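PDB 3JVG: T-cell surface glycoprotein CD1A1 antigen from Gallus gallus, which probably presents lipid antigens to T cells in a groove formed by its MHC class I-like domain, paired with beta-2-microglobulin. Local coordinates for residues M7-F13 with V24-L30. Residue numbers count along the deposited sequence, not the author numbering.
Sequences MLKLLHF and VGGLGLL
This is an antiparallel pairing of two neighbouring strands, the arms of a beta hairpin in the floor of the MHC-I-like domain. Residues 7-13 and 24-30 are in beta conformation, with axes 4.6 Å apart at 170°. L8 faces L30, L10 faces G28 and H12 faces G26 in non-hydrogen-bonded pairs. K9-L29, L11-L27 and F13-G25 are the hydrogen-bonded pairs. Each has two backbone N-H...O bonds, such as K9 N to L29 O (2.7 Å), L27 N to L11 O (2.8 Å) and F13 N to G25 O (2.9 Å). In this CD1 fold, one sheet face looks to the helices and probably lines the lipid groove. It carries L8, L10, H12 and L30; L8 and L30 touch helix 148-172. The other face carries K9, L11, F13, L27 and L29 and meets the beta-2-microglobulin chain, where K9 NZ forms a salt bridge with an acidic side chain of that chain. F13 is p (chi1 53°), so its ring lies over G25: G25 CA is 4.0 Å from the F13 ring centroid, a CH-pi contact. L11 CD1 meets L29 CD1 at 3.9 Å.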
ATOM      1  N   MET A   7      -2.166   7.756 -12.223  1.00 22.27           N
ATOM      2  CA  MET A   7      -2.807   6.456 -12.220  1.00 21.27           C
ATOM      3  C   MET A   7      -4.055   6.495 -11.364  1.00 19.68           C
ATOM      4  O   MET A   7      -4.058   7.041 -10.271  1.00 20.47           O
ATOM      5  CB  MET A   7      -1.832   5.421 -11.661  1.00 19.99           C
ATOM      6  CG  MET A   7      -2.434   4.090 -11.277  1.00 24.41           C
ATOM      7  SD  MET A   7      -1.180   2.835 -10.835  1.00 34.58           S
ATOM      8  CE  MET A   7      -0.529   2.428 -12.448  1.00 28.33           C
ATOM      9  N   LEU A   8      -5.093   5.861 -11.857  1.00 19.13           N
ATOM     10  CA  LEU A   8      -6.317   5.692 -11.131  1.00 18.97           C
ATOM     11  C   LEU A   8      -6.396   4.192 -10.977  1.00 18.16           C
ATOM     12  O   LEU A   8      -6.348   3.484 -12.025  1.00 18.43           O
ATOM     13  CB  LEU A   8      -7.517   6.178 -11.971  1.00 19.28           C
ATOM     14  CG  LEU A   8      -8.881   5.971 -11.328  1.00 19.71           C
ATOM     15  CD1 LEU A   8      -8.760   6.448  -9.924  1.00 23.31           C
ATOM     16  CD2 LEU A   8      -9.818   6.794 -12.010  1.00 21.50           C
ATOM     17  N   LYS A   9      -6.573   3.721  -9.743  1.00 16.83           N
ATOM     18  CA  LYS A   9      -6.600   2.308  -9.491  1.00 16.43           C
ATOM     19  C   LYS A   9      -7.696   1.859  -8.515  1.00 16.06           C
ATOM     20  O   LYS A   9      -7.809   2.379  -7.381  1.00 17.73           O
ATOM     21  CB  LYS A   9      -5.252   1.844  -8.936  1.00 16.60           C
ATOM     22  CG  LYS A   9      -5.116   0.376  -8.873  1.00 17.56           C
ATOM     23  CD  LYS A   9      -3.942  -0.042  -7.970  1.00 26.85           C
ATOM     24  CE  LYS A   9      -2.596   0.128  -8.577  1.00 32.93           C
ATOM     25  NZ  LYS A   9      -1.569   0.289  -7.460  1.00 33.52           N
ATOM     26  N   LEU A  10      -8.466   0.878  -8.927  1.00 15.83           N
ATOM     27  CA  LEU A  10      -9.477   0.315  -8.057  1.00 15.96           C
ATOM     28  C   LEU A  10      -9.032  -1.068  -7.665  1.00 16.49           C
ATOM     29  O   LEU A  10      -8.758  -1.914  -8.548  1.00 18.04           O
ATOM     30  CB  LEU A  10     -10.819   0.214  -8.777  1.00 15.74           C
ATOM     31  CG  LEU A  10     -11.412   1.532  -9.325  1.00 16.62           C
ATOM     32  CD1 LEU A  10     -12.716   1.228 -10.093  1.00 19.32           C
ATOM     33  CD2 LEU A  10     -11.682   2.567  -8.166  1.00 16.20           C
ATOM     34  N   LEU A  11      -9.040  -1.321  -6.369  1.00 15.67           N
ATOM     35  CA  LEU A  11      -8.623  -2.588  -5.814  1.00 15.74           C
ATOM     36  C   LEU A  11      -9.828  -3.257  -5.150  1.00 16.05           C
ATOM     37  O   LEU A  11     -10.629  -2.619  -4.399  1.00 16.59           O
ATOM     38  CB  LEU A  11      -7.579  -2.297  -4.754  1.00 15.98           C
ATOM     39  CG  LEU A  11      -6.216  -1.707  -5.146  1.00 16.08           C
ATOM     40  CD1 LEU A  11      -5.274  -1.691  -3.889  1.00 16.51           C
ATOM     41  CD2 LEU A  11      -5.502  -2.508  -6.428  1.00 16.06           C
ATOM     42  N   HIS A  12      -9.965  -4.540  -5.361  1.00 15.99           N
ATOM     43  CA  HIS A  12     -11.020  -5.285  -4.692  1.00 16.37           C
ATOM     44  C   HIS A  12     -10.427  -6.603  -4.178  1.00 16.67           C
ATOM     45  O   HIS A  12      -9.454  -7.158  -4.762  1.00 16.54           O
ATOM     46  CB  HIS A  12     -12.156  -5.469  -5.696  1.00 16.62           C
ATOM     47  CG  HIS A  12     -12.881  -6.790  -5.636  1.00 19.07           C
ATOM     48  ND1 HIS A  12     -12.483  -7.895  -6.373  1.00 17.37           N
ATOM     49  CD2 HIS A  12     -14.044  -7.149  -5.024  1.00 18.34           C
ATOM     50  CE1 HIS A  12     -13.342  -8.883  -6.183  1.00 17.30           C
ATOM     51  NE2 HIS A  12     -14.290  -8.464  -5.359  1.00 18.59           N
ATOM     52  N   PHE A  13     -10.938  -7.089  -3.053  1.00 17.25           N
ATOM     53  CA  PHE A  13     -10.533  -8.428  -2.614  1.00 17.72           C
ATOM     54  C   PHE A  13     -11.688  -9.101  -1.952  1.00 18.46           C
ATOM     55  O   PHE A  13     -12.595  -8.426  -1.439  1.00 18.74           O
ATOM     56  CB  PHE A  13      -9.335  -8.440  -1.679  1.00 17.99           C
ATOM     57  CG  PHE A  13      -9.458  -7.523  -0.458  1.00 18.34           C
ATOM     58  CD1 PHE A  13      -9.882  -8.031   0.770  1.00 19.25           C
ATOM     59  CD2 PHE A  13      -9.064  -6.181  -0.539  1.00 18.00           C
ATOM     60  CE1 PHE A  13      -9.970  -7.238   1.879  1.00 19.73           C
ATOM     61  CE2 PHE A  13      -9.141  -5.346   0.590  1.00 18.37           C
ATOM     62  CZ  PHE A  13      -9.594  -5.882   1.792  1.00 19.47           C
ATOM     63  N   VAL A  24     -15.750  -9.024   1.614  1.00 27.19           N
ATOM     64  CA  VAL A  24     -15.249  -8.257   0.497  1.00 26.11           C
ATOM     65  C   VAL A  24     -14.632  -6.976   1.018  1.00 25.88           C
ATOM     66  O   VAL A  24     -15.104  -6.398   2.006  1.00 28.61           O
ATOM     67  CB  VAL A  24     -16.410  -7.904  -0.448  1.00 27.20           C
ATOM     68  CG1 VAL A  24     -15.931  -7.135  -1.659  1.00 26.88           C
ATOM     69  CG2 VAL A  24     -17.172  -9.181  -0.895  1.00 26.96           C
ATOM     70  N   GLY A  25     -13.611  -6.485   0.360  1.00 22.14           N
ATOM     71  CA  GLY A  25     -13.203  -5.118   0.632  1.00 20.56           C
ATOM     72  C   GLY A  25     -12.796  -4.480  -0.680  1.00 19.37           C
ATOM     73  O   GLY A  25     -12.569  -5.184  -1.653  1.00 17.83           O
ATOM     74  N   GLY A  26     -12.738  -3.149  -0.713  1.00 18.95           N
ATOM     75  CA  GLY A  26     -12.175  -2.476  -1.867  1.00 20.09           C
ATOM     76  C   GLY A  26     -11.739  -1.060  -1.604  1.00 21.07           C
ATOM     77  O   GLY A  26     -12.280  -0.392  -0.690  1.00 24.70           O
ATOM     78  N   LEU A  27     -10.797  -0.595  -2.415  1.00 20.27           N
ATOM     79  CA  LEU A  27     -10.156   0.716  -2.295  1.00 20.44           C
ATOM     80  C   LEU A  27     -10.012   1.364  -3.641  1.00 19.37           C
ATOM     81  O   LEU A  27      -9.799   0.661  -4.650  1.00 20.89           O
ATOM     82  CB  LEU A  27      -8.727   0.553  -1.741  1.00 21.87           C
ATOM     83  CG  LEU A  27      -8.322   0.948  -0.327  1.00 23.44           C
ATOM     84  CD1 LEU A  27      -6.775   1.182  -0.239  1.00 26.63           C
ATOM     85  CD2 LEU A  27      -9.056   2.183   0.209  1.00 21.10           C
ATOM     86  N   GLY A  28     -10.131   2.686  -3.669  1.00 18.25           N
ATOM     87  CA  GLY A  28      -9.978   3.522  -4.894  1.00 17.01           C
ATOM     88  C   GLY A  28      -8.738   4.387  -4.664  1.00 17.51           C
ATOM     89  O   GLY A  28      -8.618   5.024  -3.606  1.00 18.36           O
ATOM     90  N   LEU A  29      -7.788   4.371  -5.589  1.00 16.68           N
ATOM     91  CA  LEU A  29      -6.586   5.143  -5.402  1.00 17.08           C
ATOM     92  C   LEU A  29      -6.298   6.012  -6.588  1.00 17.37           C
ATOM     93  O   LEU A  29      -6.504   5.592  -7.733  1.00 17.21           O
ATOM     94  CB  LEU A  29      -5.374   4.210  -5.190  1.00 17.09           C
ATOM     95  CG  LEU A  29      -5.366   3.284  -3.962  1.00 17.03           C
ATOM     96  CD1 LEU A  29      -4.433   2.087  -4.159  1.00 17.54           C
ATOM     97  CD2 LEU A  29      -4.993   4.039  -2.697  1.00 17.76           C
ATOM     98  N   LEU A  30      -5.771   7.187  -6.300  1.00 17.93           N
ATOM     99  CA  LEU A  30      -5.275   8.107  -7.277  1.00 18.48           C
ATOM    100  C   LEU A  30      -3.818   8.319  -6.867  1.00 19.03           C
ATOM    101  O   LEU A  30      -3.499   9.066  -5.921  1.00 19.47           O
ATOM    102  CB  LEU A  30      -6.101   9.406  -7.173  1.00 18.87           C
ATOM    103  CG  LEU A  30      -6.344  10.353  -8.363  1.00 23.24           C
ATOM    104  CD1 LEU A  30      -5.981  11.787  -8.085  1.00 24.60           C
ATOM    105  CD2 LEU A  30      -5.877   9.871  -9.753  1.00 22.97           C
TER